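PDB 3LRK: alpha-galactosidase 1 from Saccharomyces cerevisiae, which hydrolyses terminal, non-reducing alpha-D-galactose residues from alpha-D-galactosides such as galactose oligosaccharides, galactomannans and galactolipids. Local coordinates for residues K62-W75 and F108-A122. The protein carries 1 engineered substitution. Sequence-based numbering, arbitrary orientation.
Sequences KDMGYKYIILDDCW and FLFGMYSSAGEYTCA. With NAG (2-acetamido-2-deoxy-beta-D-glucopyranose), chain C.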
# COMPACT_ATOMS: atom_id res chain seq x y z
N LYS A 62 -38.69 -18.03 11.75
CA LYS A 62 -38.37 -17.51 13.09
C LYS A 62 -37.85 -18.63 14.00
O LYS A 62 -36.80 -18.49 14.64
CB LYS A 62 -39.58 -16.83 13.72
CG LYS A 62 -39.34 -16.28 15.14
CD LYS A 62 -40.65 -15.84 15.81
CE LYS A 62 -41.41 -17.02 16.42
NZ LYS A 62 -42.77 -16.64 16.87
N ASP A 63 -38.58 -19.74 14.05
CA ASP A 63 -38.20 -20.83 14.94
C ASP A 63 -37.03 -21.68 14.42
O ASP A 63 -36.58 -22.61 15.11
CB ASP A 63 -39.41 -21.69 15.31
CG ASP A 63 -40.39 -20.96 16.21
OD1 ASP A 63 -39.98 -20.56 17.32
OD2 ASP A 63 -41.56 -20.78 15.82
N MET A 64 -36.52 -21.35 13.23
CA MET A 64 -35.26 -21.91 12.75
C MET A 64 -34.06 -21.08 13.23
O MET A 64 -32.91 -21.51 13.14
CB MET A 64 -35.23 -22.03 11.22
CG MET A 64 -36.30 -22.95 10.64
SD MET A 64 -35.89 -23.60 9.00
CE MET A 64 -34.58 -24.76 9.43
N GLY A 65 -34.35 -19.89 13.74
CA GLY A 65 -33.33 -19.04 14.33
C GLY A 65 -33.29 -17.65 13.73
O GLY A 65 -32.60 -16.79 14.26
N TYR A 66 -34.04 -17.43 12.65
CA TYR A 66 -34.11 -16.10 12.00
C TYR A 66 -34.95 -15.13 12.85
O TYR A 66 -36.12 -14.85 12.54
CB TYR A 66 -34.70 -16.19 10.59
CG TYR A 66 -33.89 -17.00 9.59
CD1 TYR A 66 -32.82 -16.43 8.88
CD2 TYR A 66 -34.22 -18.33 9.31
CE1 TYR A 66 -32.09 -17.18 7.92
CE2 TYR A 66 -33.50 -19.08 8.36
CZ TYR A 66 -32.45 -18.50 7.68
OH TYR A 66 -31.77 -19.26 6.74
N LYS A 67 -34.33 -14.61 13.90
CA LYS A 67 -35.07 -13.92 14.96
C LYS A 67 -34.87 -12.42 15.07
O LYS A 67 -35.67 -11.74 15.71
CB LYS A 67 -34.80 -14.60 16.31
CG LYS A 67 -35.63 -15.88 16.48
CD LYS A 67 -35.38 -16.58 17.80
CE LYS A 67 -36.29 -17.78 17.93
NZ LYS A 67 -36.18 -18.38 19.31
N TYR A 68 -33.81 -11.91 14.44
CA TYR A 68 -33.58 -10.46 14.40
C TYR A 68 -34.31 -9.84 13.22
O TYR A 68 -34.03 -10.17 12.06
CB TYR A 68 -32.08 -10.15 14.34
CG TYR A 68 -31.35 -10.34 15.64
CD1 TYR A 68 -31.49 -9.42 16.68
CD2 TYR A 68 -30.52 -11.44 15.84
CE1 TYR A 68 -30.81 -9.60 17.89
CE2 TYR A 68 -29.84 -11.63 17.05
CZ TYR A 68 -29.99 -10.71 18.06
OH TYR A 68 -29.33 -10.90 19.25
N ILE A 69 -35.29 -8.99 13.53
CA ILE A 69 -35.98 -8.16 12.54
C ILE A 69 -35.28 -6.81 12.52
O ILE A 69 -35.44 -5.98 13.45
CB ILE A 69 -37.50 -7.99 12.88
CG1 ILE A 69 -38.20 -9.36 12.97
CG2 ILE A 69 -38.20 -7.06 11.87
CD1 ILE A 69 -38.10 -10.22 11.67
N ILE A 70 -34.48 -6.59 11.48
CA ILE A 70 -33.59 -5.44 11.44
C ILE A 70 -34.11 -4.35 10.50
O ILE A 70 -34.10 -4.50 9.28
CB ILE A 70 -32.14 -5.82 11.05
CG1 ILE A 70 -31.61 -6.96 11.92
CG2 ILE A 70 -31.22 -4.59 11.14
CD1 ILE A 70 -30.49 -7.78 11.24
N LEU A 71 -34.56 -3.26 11.11
CA LEU A 71 -34.99 -2.07 10.40
C LEU A 71 -33.73 -1.31 10.00
O LEU A 71 -32.90 -0.99 10.86
CB LEU A 71 -35.86 -1.20 11.30
CG LEU A 71 -36.30 0.19 10.79
CD1 LEU A 71 -37.27 0.09 9.62
CD2 LEU A 71 -36.89 1.01 11.91
N ASP A 72 -33.60 -1.02 8.71
CA ASP A 72 -32.40 -0.37 8.17
C ASP A 72 -32.57 1.16 8.14
O ASP A 72 -33.18 1.73 9.04
CB ASP A 72 -32.08 -0.97 6.78
CG ASP A 72 -30.58 -0.97 6.46
OD1 ASP A 72 -29.87 -1.92 6.84
OD2 ASP A 72 -30.12 -0.00 5.81
N ASP A 73 -32.01 1.81 7.12
CA ASP A 73 -31.91 3.28 7.01
C ASP A 73 -33.29 3.95 6.81
O ASP A 73 -34.30 3.26 6.66
CB ASP A 73 -30.99 3.60 5.82
CG ASP A 73 -30.24 4.94 5.95
OD1 ASP A 73 -30.62 5.84 6.73
OD2 ASP A 73 -29.23 5.09 5.22
N CYS A 74 -33.30 5.29 6.82
CA CYS A 74 -34.48 6.11 6.43
C CYS A 74 -35.68 6.07 7.38
O CYS A 74 -36.83 6.24 6.96
CB CYS A 74 -34.95 5.77 5.01
SG CYS A 74 -33.67 5.18 3.90
N TRP A 75 -35.41 5.88 8.67
CA TRP A 75 -36.49 5.66 9.63
C TRP A 75 -36.78 6.93 10.44
O TRP A 75 -37.88 7.09 10.98
CB TRP A 75 -36.14 4.46 10.55
CG TRP A 75 -34.92 4.70 11.38
CD1 TRP A 75 -33.64 4.29 11.10
CD2 TRP A 75 -34.84 5.42 12.62
NE1 TRP A 75 -32.78 4.70 12.10
CE2 TRP A 75 -33.49 5.40 13.04
CE3 TRP A 75 -35.79 6.07 13.43
CZ2 TRP A 75 -33.05 6.01 14.22
CZ3 TRP A 75 -35.36 6.68 14.60
CH2 TRP A 75 -33.99 6.64 14.99
N PHE A 108 -39.64 -12.28 18.73
CA PHE A 108 -38.62 -11.71 17.85
C PHE A 108 -37.70 -10.77 18.64
O PHE A 108 -38.04 -10.32 19.73
CB PHE A 108 -39.26 -10.91 16.71
CG PHE A 108 -39.74 -11.75 15.56
CD1 PHE A 108 -41.11 -11.89 15.31
CD2 PHE A 108 -38.84 -12.38 14.72
CE1 PHE A 108 -41.57 -12.66 14.24
CE2 PHE A 108 -39.28 -13.15 13.64
CZ PHE A 108 -40.66 -13.29 13.40
N LEU A 109 -36.54 -10.48 18.06
CA LEU A 109 -35.67 -9.43 18.55
C LEU A 109 -35.65 -8.28 17.52
O LEU A 109 -35.82 -8.52 16.33
CB LEU A 109 -34.26 -9.99 18.82
CG LEU A 109 -34.19 -10.98 20.00
CD1 LEU A 109 -32.75 -11.53 20.18
CD2 LEU A 109 -34.70 -10.33 21.31
N PHE A 110 -35.45 -7.06 18.00
CA PHE A 110 -35.59 -5.85 17.17
C PHE A 110 -34.23 -5.21 16.91
O PHE A 110 -33.49 -4.89 17.85
CB PHE A 110 -36.54 -4.87 17.87
CG PHE A 110 -36.81 -3.59 17.10
CD1 PHE A 110 -36.90 -3.58 15.71
CD2 PHE A 110 -37.02 -2.39 17.78
CE1 PHE A 110 -37.17 -2.41 15.00
CE2 PHE A 110 -37.30 -1.20 17.08
CZ PHE A 110 -37.37 -1.22 15.69
N GLY A 111 -33.90 -5.04 15.63
CA GLY A 111 -32.68 -4.36 15.22
C GLY A 111 -32.98 -3.00 14.60
O GLY A 111 -34.01 -2.81 13.94
N MET A 112 -32.10 -2.04 14.86
CA MET A 112 -32.18 -0.70 14.26
C MET A 112 -30.85 -0.31 13.63
O MET A 112 -29.89 -1.07 13.68
CB MET A 112 -32.67 0.33 15.29
CG MET A 112 -34.19 0.34 15.43
SD MET A 112 -34.91 1.73 16.30
CE MET A 112 -34.79 3.00 15.05
N TYR A 113 -30.81 0.87 13.03
CA TYR A 113 -29.68 1.27 12.19
C TYR A 113 -29.25 2.72 12.45
O TYR A 113 -30.07 3.62 12.66
CB TYR A 113 -30.06 1.06 10.71
CG TYR A 113 -29.13 1.73 9.71
CD1 TYR A 113 -29.30 3.08 9.38
CD2 TYR A 113 -28.12 1.01 9.06
CE1 TYR A 113 -28.45 3.70 8.47
CE2 TYR A 113 -27.27 1.63 8.14
CZ TYR A 113 -27.45 2.98 7.85
OH TYR A 113 -26.62 3.62 6.94
N SER A 114 -27.93 2.93 12.46
CA SER A 114 -27.38 4.26 12.33
C SER A 114 -26.05 4.20 11.57
O SER A 114 -25.70 3.17 11.00
CB SER A 114 -27.21 4.92 13.71
OG SER A 114 -27.08 6.32 13.54
N SER A 115 -25.35 5.33 11.53
CA SER A 115 -24.03 5.40 10.90
C SER A 115 -23.08 6.12 11.83
O SER A 115 -23.47 7.08 12.49
CB SER A 115 -24.11 6.14 9.55
OG SER A 115 -22.86 6.13 8.88
N ALA A 116 -21.83 5.65 11.85
CA ALA A 116 -20.74 6.29 12.57
C ALA A 116 -20.26 7.48 11.75
O ALA A 116 -19.07 7.61 11.42
CB ALA A 116 -19.61 5.30 12.81
N GLY A 117 -21.20 8.35 11.41
CA GLY A 117 -20.90 9.52 10.59
C GLY A 117 -21.88 10.62 10.89
O GLY A 117 -22.77 10.47 11.73
N GLU A 118 -21.71 11.74 10.20
CA GLU A 118 -22.57 12.89 10.33
C GLU A 118 -23.99 12.54 9.87
O GLU A 118 -24.97 12.99 10.45
CB GLU A 118 -22.00 14.03 9.49
CG GLU A 118 -22.72 15.35 9.69
CD GLU A 118 -22.16 16.48 8.85
OE1 GLU A 118 -22.78 17.56 8.89
OE2 GLU A 118 -21.13 16.28 8.17
N TYR A 119 -24.06 11.74 8.80
CA TYR A 119 -25.32 11.28 8.21
C TYR A 119 -25.24 9.79 7.97
O TYR A 119 -24.15 9.22 7.91
CB TYR A 119 -25.56 11.95 6.85
CG TYR A 119 -25.51 13.45 6.89
CD1 TYR A 119 -24.38 14.14 6.43
CD2 TYR A 119 -26.58 14.20 7.41
CE1 TYR A 119 -24.33 15.53 6.45
CE2 TYR A 119 -26.53 15.58 7.45
CZ TYR A 119 -25.40 16.24 6.97
OH TYR A 119 -25.37 17.60 7.02
N THR A 120 -26.41 9.18 7.79
CA THR A 120 -26.50 7.80 7.34
C THR A 120 -26.22 7.77 5.84
O THR A 120 -26.12 8.82 5.20
CB THR A 120 -27.88 7.20 7.64
OG1 THR A 120 -28.88 7.89 6.88
CG2 THR A 120 -28.20 7.32 9.13
N CYS A 121 -26.11 6.58 5.29
CA CYS A 121 -25.85 6.45 3.86
C CYS A 121 -26.94 7.08 2.96
O CYS A 121 -26.63 7.60 1.89
CB CYS A 121 -25.61 4.99 3.50
SG CYS A 121 -24.13 4.30 4.29
N ALA A 122 -28.19 7.06 3.42
CA ALA A 122 -29.28 7.72 2.70
C ALA A 122 -29.49 9.18 3.10
O ALA A 122 -30.45 9.82 2.65
CB ALA A 122 -30.58 6.92 2.85
C1 NAG C . -41.62 -24.18 17.67
C2 NAG C . -42.99 -23.67 17.22
C3 NAG C . -43.55 -22.56 18.10
C4 NAG C . -43.30 -22.71 19.61
C5 NAG C . -42.06 -23.56 19.95
C6 NAG C . -42.27 -24.25 21.30
C7 NAG C . -43.41 -23.91 14.84
C8 NAG C . -43.63 -23.17 13.55
N2 NAG C . -42.95 -23.20 15.85
O3 NAG C . -44.95 -22.45 17.88
O4 NAG C . -43.11 -21.41 20.15
O5 NAG C . -41.76 -24.58 19.01
O6 NAG C . -41.02 -24.53 21.86
O7 NAG C . -43.67 -25.11 14.92
O HOH W 1 -33.42 1.40 12.22
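The carboxylate of D73, a substrate-binding residue, is gripped from the loop that follows strand 109-115. T120 OG1 donates to D73 OD1 at 2.7 Å on the syn lone pair, and A122 N reaches D73 OD2 at 2.9 Å, also from the syn side but 30° out of the carboxylate plane. D73 OD1 takes a second bond, from C74 N on its anti side, so three donors fix the rotation of the group. With CG turned anti to the backbone N (chi1 -152°), the carboxylate crosses the CE1 side of the Y113 ring obliquely, D73 CG 3.3 Å from Y113 CE1. With an alanine here, T120 OG1, A122 N and C74 N would probably lose their shared acceptor group, and the T120 side chain would be freer to turn. Y113 in turn hydrogen-bonds through its hydroxyl to the nucleophile D149, while D72, also substrate-binding, sets OD2 over the rim of the Y113 ring and salt-bridges K147 through OD1.

Next to it, W75 NE1 donates to Y113 O (3.0 Å), nearly in the indole plane. M112 CE makes a CH-pi contact 3.3 Å from the centroid of the W75 six-membered ring, only 9° off its normal; M112 SD lies farther above the same face, a Met-aromatic contact. Nearby, a water donates to L71 O and weakly accepts from Y113 N where direct strand pairing has ended.

That pairing is parallel: L109 N to K67 O, I69 N to L109 O, G111 N to I69 O and L71 N to G111 O alternate across strands 68-70 and 109-115. At G111 a CB would clash with I70 CG1, and I70 CA and G111 CA lie 4.0 Å apart. At the far end, K62 CD lies over the F108 face, 3.6 Å from its centroid.

These are adjacent strands of the GH27 TIM barrel, flanked by 32-35 and 145-149; outside, I69 packs on helix 46-58, F110 on 96-105, F108 and L71 on both.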